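Local coordinates for protein transcriptional regulator, LRP/AsnC family (Neisseria meningitidis, PDB 2P5V) that acts as a global transcriptional regulator of the Lrp/AsnC family, probably binding DNA in a sequence-specific manner through a winged helix-turn-helix domain, at the interface of chains A and B and the interface of chains A and C. Coordinates in Å, arbitrary orientation; residue numbers count along the deposited sequence, not the author numbering. Chains: chain A/B/C, Transcriptional regulator, LRP/AsnC family.

Contact 1: the interface of chains A and B. Residues chain A 60-62, 65-66; chain B 52-55, 154.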
loop_
_atom_site.group_PDB
_atom_site.type_symbol
_atom_site.label_atom_id
_atom_site.label_comp_id
_atom_site.label_asym_id
_atom_site.label_seq_id
_atom_site.Cartn_x
_atom_site.Cartn_y
_atom_site.Cartn_z
ATOM N N LEU A 60 -3.931 35.065 -15.107
ATOM C CA LEU A 60 -3.309 33.762 -14.941
ATOM C C LEU A 60 -1.956 33.782 -15.633
ATOM O O LEU A 60 -1.842 34.213 -16.783
ATOM C CB LEU A 60 -4.194 32.675 -15.533
ATOM C CG LEU A 60 -5.616 32.649 -14.967
ATOM C CD1 LEU A 60 -6.392 31.495 -15.602
ATOM C CD2 LEU A 60 -5.583 32.534 -13.426
ATOM N N LEU A 61 -0.927 33.325 -14.928
ATOM C CA LEU A 61 0.426 33.403 -15.451
ATOM C C LEU A 61 0.944 32.052 -15.879
ATOM O O LEU A 61 0.470 31.012 -15.420
ATOM C CB LEU A 61 1.387 34.031 -14.424
ATOM C CG LEU A 61 0.959 35.358 -13.774
ATOM C CD1 LEU A 61 2.167 35.971 -13.103
ATOM C CD2 LEU A 61 0.315 36.341 -14.755
ATOM N N SER A 62 1.924 32.081 -16.772
ATOM C CA SER A 62 2.660 30.878 -17.150
ATOM C C SER A 62 3.750 30.616 -16.095
ATOM O O SER A 62 4.590 31.478 -15.840
ATOM C CB SER A 62 3.293 31.042 -18.535
ATOM O OG SER A 62 4.267 30.040 -18.765
ATOM N N SER A 65 7.272 30.777 -17.555
ATOM C CA SER A 65 7.666 32.168 -17.850
ATOM C C SER A 65 8.277 32.903 -16.639
ATOM O O SER A 65 9.013 33.871 -16.815
ATOM C CB SER A 65 6.478 32.976 -18.383
ATOM O OG SER A 65 5.549 33.275 -17.346
ATOM N N VAL A 66 7.959 32.461 -15.424
ATOM C CA VAL A 66 8.461 33.103 -14.206
ATOM C C VAL A 66 9.320 32.139 -13.403
ATOM O O VAL A 66 9.385 32.228 -12.179
ATOM C CB VAL A 66 7.318 33.668 -13.318
ATOM C CG1 VAL A 66 6.661 34.855 -14.005
ATOM C CG2 VAL A 66 6.294 32.586 -12.969
ATOM N N GLY B 52 4.238 36.347 -22.965
ATOM C CA GLY B 52 3.569 35.126 -22.559
ATOM C C GLY B 52 3.547 34.914 -21.061
ATOM O O GLY B 52 3.135 33.847 -20.596
ATOM N N ILE B 53 3.961 35.928 -20.297
ATOM C CA ILE B 53 3.948 35.818 -18.843
ATOM C C ILE B 53 2.491 35.736 -18.391
ATOM O O ILE B 53 2.111 34.810 -17.680
ATOM C CB ILE B 53 4.692 36.983 -18.152
ATOM C CG1 ILE B 53 6.184 36.962 -18.538
ATOM C CG2 ILE B 53 4.508 36.922 -16.610
ATOM C CD1 ILE B 53 6.947 38.195 -18.114
ATOM N N VAL B 54 1.699 36.720 -18.807
ATOM C CA VAL B 54 0.247 36.684 -18.673
ATOM C C VAL B 54 -0.321 35.888 -19.837
ATOM O O VAL B 54 -0.206 36.311 -20.990
ATOM C CB VAL B 54 -0.383 38.080 -18.732
ATOM C CG1 VAL B 54 -1.907 37.960 -18.627
ATOM C CG2 VAL B 54 0.195 38.998 -17.631
ATOM N N ARG B 55 -0.928 34.742 -19.541
ATOM C CA ARG B 55 -1.492 33.896 -20.605
ATOM C C ARG B 55 -3.001 34.031 -20.769
ATOM O O ARG B 55 -3.530 33.758 -21.842
ATOM C CB ARG B 55 -1.110 32.435 -20.421
ATOM C CG ARG B 55 -1.363 31.873 -19.073
ATOM C CD ARG B 55 -0.997 30.407 -19.033
ATOM N NE ARG B 55 -1.479 29.815 -17.790
ATOM C CZ ARG B 55 -2.746 29.480 -17.555
ATOM N NH1 ARG B 55 -3.681 29.668 -18.485
ATOM N NH2 ARG B 55 -3.081 28.960 -16.376
ATOM N N LEU B 154 0.518 32.735 -8.619
ATOM C CA LEU B 154 1.833 32.129 -8.489
ATOM C C LEU B 154 2.704 33.011 -7.596
ATOM O O LEU B 154 2.574 34.240 -7.629
ATOM C CB LEU B 154 2.485 32.008 -9.858
ATOM C CG LEU B 154 1.800 31.092 -10.867
ATOM C CD1 LEU B 154 2.597 31.085 -12.145
ATOM C CD2 LEU B 154 1.689 29.691 -10.293
HETATM O O HOH W 1 -1.392 29.643 -14.086
#
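Strand 54-61, which comes after helix 38-50 of the helix-turn-helix region, pairs across the dimer, its end at A:Leu60 and A:Leu61 antiparallel to its start at B:Val54 and B:Arg55. Two backbone bonds make the bridge: B:Arg55 N gives to A:Leu60 O at 3.0 Å, and A:Ser62 N gives to B:Ile53 O at 2.9 Å. CG of B:Arg55 stands between its own backbone N and carbonyl carbon (chi1 51°), and from there the chain runs extended to NE, which brings the guanidinium alongside the A strand. NE meets A:Leu61 O at 3.3 Å from well above the carbonyl plane, through a rather bent bond (137° at H). A water lies 2.7 Å from the same A:Leu61 O and also meets B:Arg55 NH2, so two partners grip this carbonyl oxygen. One face of the guanidinium rests on CB of A:Leu60, near its rim. Apolar groups flank the bridge: A:Leu61 CD2 packs on B:Val54 CG2 at 3.9 Å, while A:Leu61 CB and A:Val66 CG2 both touch the CD1 branch of B:Leu154. At the B:Ile53 end, A:Ser65 lays CB against B:Ile53 CA and A:Val66 CG1 meets the CG2 branch of the same isoleucine; the A:Ser65 hydroxyl OG turns back to A:Ser62 O at 2.5 Å. The site ties strand 54-61 of the two subunits together and probably helps place the DNA-binding domains.

Contact 2: the interface of chains A and C. Residues chain A 70, 119, 143-145; chain C 70, 119, 122, 143.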
loop_
_atom_site.group_PDB
_atom_site.type_symbol
_atom_site.label_atom_id
_atom_site.label_comp_id
_atom_site.label_asym_id
_atom_site.label_seq_id
_atom_site.Cartn_x
_atom_site.Cartn_y
_atom_site.Cartn_z
ATOM N N LEU A 70 8.963 23.621 -11.324
ATOM C CA LEU A 70 8.575 22.472 -10.536
ATOM C C LEU A 70 7.201 22.671 -9.910
ATOM O O LEU A 70 7.008 23.557 -9.073
ATOM C CB LEU A 70 9.609 22.174 -9.463
ATOM C CG LEU A 70 9.418 20.828 -8.775
ATOM C CD1 LEU A 70 9.598 19.716 -9.808
ATOM C CD2 LEU A 70 10.385 20.696 -7.605
HETATM N N MSE A 119 14.089 21.477 -7.612
HETATM C CA MSE A 119 14.064 20.515 -6.502
HETATM C C MSE A 119 14.760 21.044 -5.253
HETATM O O MSE A 119 14.395 20.698 -4.130
HETATM C CB MSE A 119 14.775 19.222 -6.888
HETATM C CG MSE A 119 13.932 17.996 -6.993
HETATM SE SE MSE A 119 12.533 17.691 -5.667
HETATM C CE MSE A 119 11.313 16.998 -7.049
ATOM N N PHE A 143 5.270 14.929 -8.627
ATOM C CA PHE A 143 5.569 16.104 -9.438
ATOM C C PHE A 143 4.999 15.940 -10.835
ATOM O O PHE A 143 4.857 14.828 -11.333
ATOM C CB PHE A 143 7.088 16.355 -9.454
ATOM C CG PHE A 143 7.690 16.412 -8.071
ATOM C CD1 PHE A 143 7.744 17.609 -7.370
ATOM C CD2 PHE A 143 8.158 15.261 -7.460
ATOM C CE1 PHE A 143 8.267 17.661 -6.088
ATOM C CE2 PHE A 143 8.687 15.308 -6.190
ATOM C CZ PHE A 143 8.738 16.517 -5.500
ATOM N N VAL A 144 4.657 17.071 -11.440
ATOM C CA VAL A 144 4.119 17.113 -12.795
ATOM C C VAL A 144 5.193 16.816 -13.857
ATOM O O VAL A 144 6.189 17.534 -13.982
ATOM C CB VAL A 144 3.451 18.485 -13.084
ATOM C CG1 VAL A 144 3.089 18.634 -14.573
ATOM C CG2 VAL A 144 2.219 18.662 -12.212
ATOM N N LEU A 145 4.958 15.746 -14.613
ATOM C CA LEU A 145 5.745 15.401 -15.788
ATOM C C LEU A 145 5.214 16.091 -17.034
ATOM O O LEU A 145 5.980 16.426 -17.935
ATOM C CB LEU A 145 5.699 13.896 -16.022
ATOM C CG LEU A 145 6.387 13.019 -14.987
ATOM C CD1 LEU A 145 6.264 11.573 -15.428
ATOM C CD2 LEU A 145 7.851 13.421 -14.808
ATOM N N LEU C 70 19.022 17.158 -10.074
ATOM C CA LEU C 70 17.939 16.217 -9.810
ATOM C C LEU C 70 18.457 14.786 -9.816
ATOM O O LEU C 70 18.946 14.295 -10.831
ATOM C CB LEU C 70 16.826 16.382 -10.857
ATOM C CG LEU C 70 15.543 15.575 -10.642
ATOM C CD1 LEU C 70 14.969 15.862 -9.257
ATOM C CD2 LEU C 70 14.511 15.885 -11.728
HETATM N N MSE C 119 13.466 18.652 -13.600
HETATM C CA MSE C 119 12.264 17.856 -13.825
HETATM C C MSE C 119 11.855 17.747 -15.295
HETATM O O MSE C 119 11.350 16.709 -15.709
HETATM C CB MSE C 119 11.091 18.420 -12.999
HETATM C CG MSE C 119 9.880 17.483 -12.878
HETATM SE SE MSE C 119 10.328 15.702 -12.172
HETATM C CE MSE C 119 10.923 16.121 -10.351
ATOM N N PHE C 122 14.013 15.147 -16.637
ATOM C CA PHE C 122 13.523 13.889 -16.102
ATOM C C PHE C 122 12.259 13.422 -16.825
ATOM O O PHE C 122 12.099 12.241 -17.110
ATOM C CB PHE C 122 13.251 13.991 -14.604
ATOM C CG PHE C 122 12.699 12.724 -14.033
ATOM C CD1 PHE C 122 13.531 11.644 -13.804
ATOM C CD2 PHE C 122 11.338 12.592 -13.763
ATOM C CE1 PHE C 122 13.030 10.453 -13.298
ATOM C CE2 PHE C 122 10.834 11.404 -13.254
ATOM C CZ PHE C 122 11.685 10.336 -13.027
ATOM N N PHE C 143 12.750 11.387 -5.398
ATOM C CA PHE C 143 13.903 12.221 -5.684
ATOM C C PHE C 143 14.615 12.599 -4.390
ATOM O O PHE C 143 14.038 12.529 -3.307
ATOM C CB PHE C 143 13.475 13.464 -6.479
ATOM C CG PHE C 143 12.623 13.142 -7.683
ATOM C CD1 PHE C 143 13.209 12.892 -8.922
ATOM C CD2 PHE C 143 11.242 13.023 -7.563
ATOM C CE1 PHE C 143 12.433 12.562 -10.022
ATOM C CE2 PHE C 143 10.463 12.688 -8.658
ATOM C CZ PHE C 143 11.065 12.469 -9.888
#
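An apolar, two-fold patch joins chains A and C here, probably holding dimer to dimer in the eight-subunit assembly, an arrangement familiar in Lrp/AsnC regulators. The selenomethionines A:Met119 and C:Met119 meet tip to tip, their CE methyls 3.4 Å apart, closer than usual carbon packing. The two do not match in shape: C:Met119 has CG anti to its backbone N (chi1 -166°), whereas A:Met119 is turned well away from that position (chi1 -114°). A:Met119 presses CG on the CD1 branch of C:Leu70 at 3.3 Å, another tight pair; in the reciprocal contact A:Leu70 CD1 sits 3.8 Å from C:Met119 CB. Next to them the A:Phe143 and C:Phe143 rings meet edge-to-face, planes 80° apart and centroids 5.5 Å apart, with CD2 of one near CE2 of the other. The CE methyl of C:Met119 lies above the rim of the C:Phe143 ring in its own chain. At the margin A:Leu145 CD2 touches C:Phe122 CD2 at 3.7 Å. The two chains meet here by packing, without polar pairing between them. In each subunit the patch gathers the first residue of strand 70-78, the start of helix 119-130 and the end of strand 136-144.

Contact 3: the interface of chains A and B. Residues chain A 89, 92-93, 101, 110; chain B 148.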
loop_
_atom_site.group_PDB
_atom_site.type_symbol
_atom_site.label_atom_id
_atom_site.label_comp_id
_atom_site.label_asym_id
_atom_site.label_seq_id
_atom_site.Cartn_x
_atom_site.Cartn_y
_atom_site.Cartn_z
ATOM N N ALA A 89 -3.646 24.757 8.887
ATOM C CA ALA A 89 -4.439 25.546 7.933
ATOM C C ALA A 89 -3.958 26.973 7.916
ATOM O O ALA A 89 -3.783 27.555 6.851
ATOM C CB ALA A 89 -5.930 25.499 8.273
ATOM N N VAL A 92 -0.391 27.044 6.132
ATOM C CA VAL A 92 -0.573 26.856 4.691
ATOM C C VAL A 92 -1.053 28.123 3.975
ATOM O O VAL A 92 -0.592 28.438 2.877
ATOM C CB VAL A 92 -1.577 25.703 4.370
ATOM C CG1 VAL A 92 -1.775 25.557 2.850
ATOM C CG2 VAL A 92 -1.084 24.387 4.933
ATOM N N ARG A 93 -1.963 28.858 4.605
ATOM C CA ARG A 93 -2.519 30.063 4.008
ATOM C C ARG A 93 -1.484 31.189 3.875
ATOM O O ARG A 93 -1.666 32.112 3.082
ATOM C CB ARG A 93 -3.744 30.532 4.813
ATOM C CG ARG A 93 -5.010 29.720 4.519
ATOM C CD ARG A 93 -6.275 30.324 5.121
ATOM N NE ARG A 93 -6.407 30.073 6.562
ATOM C CZ ARG A 93 -6.123 30.952 7.528
ATOM N NH1 ARG A 93 -5.667 32.172 7.248
ATOM N NH2 ARG A 93 -6.293 30.604 8.801
ATOM N N CYS A 101 -4.892 23.922 -1.044
ATOM C CA CYS A 101 -4.812 22.904 -0.008
ATOM C C CYS A 101 -6.216 22.372 0.238
ATOM O O CYS A 101 -7.140 23.149 0.471
ATOM C CB CYS A 101 -4.215 23.485 1.281
ATOM S SG CYS A 101 -4.034 22.287 2.631
ATOM N N TYR A 110 -4.411 15.854 3.702
ATOM C CA TYR A 110 -4.408 17.095 2.941
ATOM C C TYR A 110 -3.574 16.956 1.694
ATOM O O TYR A 110 -2.463 16.439 1.743
ATOM C CB TYR A 110 -3.805 18.234 3.755
ATOM C CG TYR A 110 -4.587 18.621 4.971
ATOM C CD1 TYR A 110 -5.556 19.616 4.908
ATOM C CD2 TYR A 110 -4.356 17.999 6.191
ATOM C CE1 TYR A 110 -6.278 19.985 6.036
ATOM C CE2 TYR A 110 -5.067 18.352 7.315
ATOM C CZ TYR A 110 -6.028 19.350 7.240
ATOM O OH TYR A 110 -6.732 19.707 8.377
ATOM N N ILE B 148 -8.956 24.474 2.223
ATOM C CA ILE B 148 -8.177 25.271 3.181
ATOM C C ILE B 148 -7.664 26.540 2.497
ATOM O O ILE B 148 -7.596 27.599 3.099
ATOM C CB ILE B 148 -6.954 24.469 3.729
ATOM C CG1 ILE B 148 -7.409 23.279 4.585
ATOM C CG2 ILE B 148 -5.964 25.380 4.502
ATOM C CD1 ILE B 148 -8.495 23.569 5.578
#
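The phenol ring of A:Tyr110 touches B:Ile148 through the carbons on one flank, CE1 and CD1, and not over the ring centre. CE1 comes to 3.8 Å from B:Ile148 CG1, and the two side chains stand at about a right angle. The peptide carbonyl of A:Cys101 is the other flat group engaged: its oxygen accepts B:Ile148 N at 2.9 Å, with the donor tilted 27° from the carbonyl plane and a fairly straight bond (152° at H). B:Ile148 thus enters chain A held by its backbone, while its branched side chain is gripped on several sides. With CG1 anti to the carbonyl carbon (chi1 -67°), that branch turns to A:Tyr110, whereas CG2 points at the helix 84-92. There CG2 lies 3.8 Å from A:Ala89 CA and equally near its CB methyl. At the branch point itself, CB of B:Ile148 packs at 3.8 Å on A:Cys101 CB, and A:Cys101 SG reaches CB and CG1 of the same isoleucine. A:Arg93 lays its aliphatic stem beside the isoleucine carbonyl, CG being 3.6 Å from B:Ile148 O. The isoleucine is thereby wedged between helix 84-92 and strands 98-104 and 110-116, joining the Lrp/AsnC ligand-binding domains of the two subunits and probably steadying the dimer close to A:Asp109, a calcium-binding residue preceding A:Tyr110.

Contact 4: the interface of chains A and B. Residues chain A 66-68, 97, 115, 117; chain B 154-156, 158-159.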
loop_
_atom_site.group_PDB
_atom_site.type_symbol
_atom_site.label_atom_id
_atom_site.label_comp_id
_atom_site.label_asym_id
_atom_site.label_seq_id
_atom_site.Cartn_x
_atom_site.Cartn_y
_atom_site.Cartn_z
ATOM N N VAL A 66 7.959 32.461 -15.424
ATOM C CA VAL A 66 8.461 33.103 -14.206
ATOM C C VAL A 66 9.320 32.139 -13.403
ATOM O O VAL A 66 9.385 32.228 -12.179
ATOM C CB VAL A 66 7.318 33.668 -13.318
ATOM C CG1 VAL A 66 6.661 34.855 -14.005
ATOM C CG2 VAL A 66 6.294 32.586 -12.969
ATOM N N ASN A 67 9.986 31.230 -14.111
ATOM C CA ASN A 67 10.971 30.324 -13.519
ATOM C C ASN A 67 10.406 29.434 -12.408
ATOM O O ASN A 67 11.092 29.145 -11.420
ATOM C CB ASN A 67 12.190 31.118 -13.014
ATOM C CG ASN A 67 13.414 30.233 -12.760
ATOM O OD1 ASN A 67 13.697 29.307 -13.523
ATOM N ND2 ASN A 67 14.144 30.524 -11.685
ATOM N N LEU A 68 9.154 29.004 -12.572
ATOM C CA LEU A 68 8.565 27.998 -11.690
ATOM C C LEU A 68 8.407 26.720 -12.493
ATOM O O LEU A 68 7.334 26.415 -13.005
ATOM C CB LEU A 68 7.236 28.482 -11.113
ATOM C CG LEU A 68 7.345 29.721 -10.210
ATOM C CD1 LEU A 68 5.983 30.333 -9.993
ATOM C CD2 LEU A 68 7.998 29.360 -8.873
ATOM N N GLU A 97 4.225 29.614 -1.933
ATOM C CA GLU A 97 4.450 28.518 -2.880
ATOM C C GLU A 97 3.264 27.581 -2.992
ATOM O O GLU A 97 3.105 26.918 -4.014
ATOM C CB GLU A 97 5.713 27.697 -2.564
ATOM C CG GLU A 97 5.865 27.273 -1.122
ATOM C CD GLU A 97 6.592 28.325 -0.302
ATOM O OE1 GLU A 97 7.832 28.431 -0.424
ATOM O OE2 GLU A 97 5.909 29.054 0.443
ATOM N N PHE A 115 4.144 25.396 -6.235
ATOM C CA PHE A 115 5.109 25.682 -7.295
ATOM C C PHE A 115 6.447 26.103 -6.727
ATOM O O PHE A 115 6.519 26.855 -5.748
ATOM C CB PHE A 115 4.610 26.802 -8.196
ATOM C CG PHE A 115 3.610 26.359 -9.213
ATOM C CD1 PHE A 115 4.005 26.039 -10.506
ATOM C CD2 PHE A 115 2.267 26.264 -8.882
ATOM C CE1 PHE A 115 3.076 25.639 -11.457
ATOM C CE2 PHE A 115 1.333 25.876 -9.830
ATOM C CZ PHE A 115 1.739 25.558 -11.117
ATOM N N THR A 117 10.843 26.708 -8.100
ATOM C CA THR A 117 11.781 26.897 -9.194
ATOM C C THR A 117 12.448 25.587 -9.577
ATOM O O THR A 117 12.599 25.294 -10.755
ATOM C CB THR A 117 12.861 27.917 -8.790
ATOM O OG1 THR A 117 13.429 27.520 -7.541
ATOM C CG2 THR A 117 12.249 29.306 -8.623
ATOM N N LEU B 154 0.518 32.735 -8.619
ATOM C CA LEU B 154 1.833 32.129 -8.489
ATOM C C LEU B 154 2.704 33.011 -7.596
ATOM O O LEU B 154 2.574 34.240 -7.629
ATOM C CB LEU B 154 2.485 32.008 -9.858
ATOM C CG LEU B 154 1.800 31.092 -10.867
ATOM C CD1 LEU B 154 2.597 31.085 -12.145
ATOM C CD2 LEU B 154 1.689 29.691 -10.293
ATOM N N PRO B 155 3.589 32.399 -6.789
ATOM C CA PRO B 155 4.550 33.210 -6.039
ATOM C C PRO B 155 5.562 33.854 -6.993
ATOM O O PRO B 155 6.024 33.181 -7.907
ATOM C CB PRO B 155 5.249 32.177 -5.156
ATOM C CG PRO B 155 5.144 30.913 -5.934
ATOM C CD PRO B 155 3.789 30.959 -6.549
ATOM N N LEU B 156 5.887 35.132 -6.798
ATOM C CA LEU B 156 6.750 35.857 -7.746
ATOM C C LEU B 156 8.024 36.446 -7.144
ATOM O O LEU B 156 8.950 36.785 -7.883
ATOM C CB LEU B 156 5.960 36.987 -8.441
ATOM C CG LEU B 156 4.734 36.529 -9.255
ATOM C CD1 LEU B 156 4.038 37.707 -9.910
ATOM C CD2 LEU B 156 5.088 35.492 -10.310
ATOM N N HIS B 158 10.623 35.429 -5.689
ATOM C CA HIS B 158 11.888 34.786 -6.054
ATOM C C HIS B 158 12.560 35.525 -7.221
ATOM O O HIS B 158 13.768 35.491 -7.365
ATOM C CB HIS B 158 11.663 33.304 -6.390
ATOM C CG HIS B 158 10.831 33.077 -7.615
ATOM N ND1 HIS B 158 9.453 33.087 -7.595
ATOM C CD2 HIS B 158 11.186 32.843 -8.899
ATOM C CE1 HIS B 158 8.997 32.870 -8.816
ATOM N NE2 HIS B 158 10.027 32.721 -9.626
ATOM N N LEU B 159 11.775 36.230 -8.034
ATOM C CA LEU B 159 12.336 37.028 -9.125
ATOM C C LEU B 159 13.012 38.336 -8.679
ATOM O O LEU B 159 13.610 39.018 -9.509
ATOM C CB LEU B 159 11.246 37.346 -10.144
ATOM C CG LEU B 159 10.604 36.103 -10.744
ATOM C CD1 LEU B 159 9.314 36.482 -11.472
ATOM C CD2 LEU B 159 11.607 35.391 -11.657
#
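B:His158, in the C-terminal 3-10 helix 157-159 of this Lrp/AsnC regulator, is the residue with most surface buried here, lodged against A:Val66 and A:Leu68 at the entry to strand 70-78. Its NE2 gives a hydrogen bond to A:Val66 O at 2.7 Å, nearly straight (163° at H), with the donor close to the C=O axis and the acceptor in the imidazole plane. CG of the histidine stands between its backbone N and carbonyl carbon (chi1 66°), which turns the ring toward chain A. One face of the ring carries B:Leu156 O and B:Leu159 CG from its own chain; the opposite face meets methyls of chain A, A:Thr117 CG2 at 3.7 Å from CD2 and A:Leu68 CD2 at 3.7 Å from CE1. B:Pro155 O lies in plane at the ring edge, so rotation of the imidazole is probably restricted from all these directions. The other branch of A:Leu68, CD1, runs opposite to B:Leu154 and touches its CB at 3.9 Å. A:Val66, beyond its carbonyl, offers CB to B:Leu159 CD1 at 3.9 Å, and both its methyls, CG1 and CG2, touch CD2 of B:Leu156. On strand 110-116, the A:Phe115 ring takes CD2 of B:Leu154 over one face, 3.9 Å from its centroid and toward the rim, while B:Pro155 rests CG on A:Glu97 CA at 3.9 Å.

Contacts 1, 3 and 4 all join chains A and B, and each recurs with the chains exchanged, so the dimer is held along an extended interface. Contacts 1 and 4 adjoin, their C-alpha centres about 10 Å apart, and share A:Val66 and B:Leu154; the C-terminal tail of one subunit thus reaches both strand 54-61 and the ligand-binding domain of the other. Contact 3 is set apart, about 24 Å from contact 1 and 19 Å from contact 4. Contact 2 lies about 15, 20 and 22 Å from contacts 4, 1 and 3. A:Leu68 and A:Thr117 of contact 4 each precede by two residues A:Leu70 and A:Met119 of contact 2, so the same stretches of chain A serve both interfaces.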